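PDB 4X0N: helianthamide from Stichodactyla helianthus, which probably inhibits pancreatic alpha-amylase, as a small disulfide-bonded polypeptide from a sea anemone. Local coordinates for residues 4-9 and 36-41. Numbering follows the deposited sequence.
Sequences NSCYIY and HLCCYK
The Tyr40 ring receives the end of Ile8 on one face. Ile8 CD1 sits 3.6 Å from the ring centroid, 17° off the ring normal, in a CH-pi contact. It is shifted a little toward the rim, on the CD2 side; CD2 of Tyr40 is its nearest ring atom, at 3.5 Å. At the ring edge, in plane, lies the carbonyl O of Cys38. The two side chains cross at about a right angle. Ile8 CG1 is anti to the carbonyl carbon, and the chain runs on extended to CD1 (chi2 178°). An alanine in place of Tyr40 would probably leave Ile8 CD1 without the ring face it rests on and open a gap beside that methyl.

Beside this pair is the disulfide Cys6 SG–Cys38 SG, 2.0 Å long. Its S–S torsion of 91° is near the usual right-handed value. Ile8 CD1 also touches Cys38 SG, at 4.0 Å, so sulfur and ring both contact the one methyl. The touching residues are buried.

Strands 6-9 and 37-40 are not neighbours in the sheet. Strand 12-17 lies between them and bonds to both, and Val12 makes a classic bulge with Ile8 and Tyr9. The disulfide thus spans a strand. Cys39 points the other way and is bonded to Cys20. With Cys16–Cys33, the cysteines pair first to fifth, second to fourth and third to sixth, the pattern of the beta-defensin fold. Ile8 also packs against an aromatic side chain of another protein chain.
The disulfide that reaches across strand 12-17, with the Ile8–Tyr40 pair, belongs to the small core of this beta-defensin-like sheet.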
# COMPACT_ATOMS: atom_id res chain seq x y z
N ASN B 4 18.21 -7.59 10.59
CA ASN B 4 18.63 -6.20 10.54
C ASN B 4 18.53 -5.60 9.15
O ASN B 4 19.00 -6.17 8.17
CB ASN B 4 20.01 -5.96 11.17
CG ASN B 4 21.12 -6.62 10.39
OD1 ASN B 4 20.89 -7.52 9.58
ND2 ASN B 4 22.35 -6.19 10.65
N SER B 5 17.90 -4.44 9.10
CA SER B 5 17.47 -3.85 7.85
C SER B 5 16.89 -2.50 8.21
O SER B 5 16.09 -2.40 9.14
CB SER B 5 16.39 -4.72 7.22
OG SER B 5 15.92 -4.15 6.01
N CYS B 6 17.30 -1.46 7.51
CA CYS B 6 16.75 -0.15 7.79
C CYS B 6 16.35 0.54 6.50
O CYS B 6 17.19 1.00 5.73
CB CYS B 6 17.75 0.69 8.60
SG CYS B 6 19.47 0.52 8.10
N TYR B 7 15.05 0.59 6.28
CA TYR B 7 14.47 1.14 5.06
C TYR B 7 14.51 2.66 5.10
O TYR B 7 14.15 3.27 6.10
CB TYR B 7 13.03 0.67 4.89
CG TYR B 7 12.32 1.30 3.71
CD1 TYR B 7 12.48 0.78 2.43
CD2 TYR B 7 11.50 2.40 3.88
CE1 TYR B 7 11.84 1.36 1.35
CE2 TYR B 7 10.85 2.98 2.80
CZ TYR B 7 11.03 2.46 1.54
OH TYR B 7 10.38 3.04 0.48
N ILE B 8 14.94 3.25 3.99
CA ILE B 8 15.06 4.70 3.89
C ILE B 8 14.08 5.25 2.87
O ILE B 8 13.27 6.12 3.18
CB ILE B 8 16.50 5.14 3.58
CG1 ILE B 8 17.44 4.68 4.69
CG2 ILE B 8 16.57 6.65 3.39
CD1 ILE B 8 18.88 5.03 4.44
N TYR B 9 14.17 4.74 1.65
CA TYR B 9 13.28 5.16 0.58
C TYR B 9 13.28 4.10 -0.52
O TYR B 9 14.03 3.13 -0.44
CB TYR B 9 13.70 6.53 0.03
CG TYR B 9 12.70 7.14 -0.93
CD1 TYR B 9 11.42 7.47 -0.50
CD2 TYR B 9 13.02 7.35 -2.26
CE1 TYR B 9 10.50 8.01 -1.36
CE2 TYR B 9 12.10 7.89 -3.13
CZ TYR B 9 10.84 8.22 -2.67
OH TYR B 9 9.90 8.76 -3.53
N HIS B 36 22.21 2.33 16.74
CA HIS B 36 23.22 2.14 15.71
C HIS B 36 22.98 3.08 14.53
O HIS B 36 21.99 3.81 14.49
CB HIS B 36 23.18 0.70 15.21
CG HIS B 36 24.04 -0.24 16.01
ND1 HIS B 36 24.98 0.20 16.91
CD2 HIS B 36 24.08 -1.60 16.04
CE1 HIS B 36 25.58 -0.85 17.46
NE2 HIS B 36 25.05 -1.94 16.95
N LEU B 37 23.91 3.05 13.58
CA LEU B 37 23.75 3.73 12.30
C LEU B 37 23.08 2.81 11.28
O LEU B 37 23.20 1.59 11.37
CB LEU B 37 25.12 4.14 11.76
CG LEU B 37 25.75 5.46 12.21
CD1 LEU B 37 25.74 5.62 13.73
CD2 LEU B 37 27.18 5.56 11.69
N CYS B 38 22.38 3.40 10.32
CA CYS B 38 21.94 2.65 9.16
C CYS B 38 22.95 2.84 8.04
O CYS B 38 23.19 3.96 7.59
CB CYS B 38 20.55 3.11 8.71
SG CYS B 38 19.95 2.29 7.21
N CYS B 39 23.54 1.74 7.58
CA CYS B 39 24.63 1.80 6.62
C CYS B 39 24.15 1.30 5.26
O CYS B 39 23.88 0.11 5.08
CB CYS B 39 25.82 0.96 7.10
SG CYS B 39 26.51 1.49 8.69
N TYR B 40 24.06 2.21 4.30
CA TYR B 40 23.45 1.90 3.03
C TYR B 40 24.30 2.35 1.85
O TYR B 40 25.28 3.07 2.02
CB TYR B 40 22.07 2.57 2.94
CG TYR B 40 22.12 4.08 2.99
CD1 TYR B 40 21.96 4.84 1.84
CD2 TYR B 40 22.31 4.75 4.19
CE1 TYR B 40 21.99 6.23 1.89
CE2 TYR B 40 22.35 6.14 4.25
CZ TYR B 40 22.19 6.87 3.09
OH TYR B 40 22.23 8.24 3.14
N LYS B 41 23.91 1.91 0.66
CA LYS B 41 24.41 2.47 -0.58
C LYS B 41 23.20 2.83 -1.43
O LYS B 41 22.22 2.09 -1.45
CB LYS B 41 25.28 1.46 -1.32
CG LYS B 41 26.34 0.79 -0.47
CD LYS B 41 27.13 -0.23 -1.28
CE LYS B 41 28.09 -1.02 -0.40
NZ LYS B 41 27.37 -1.87 0.60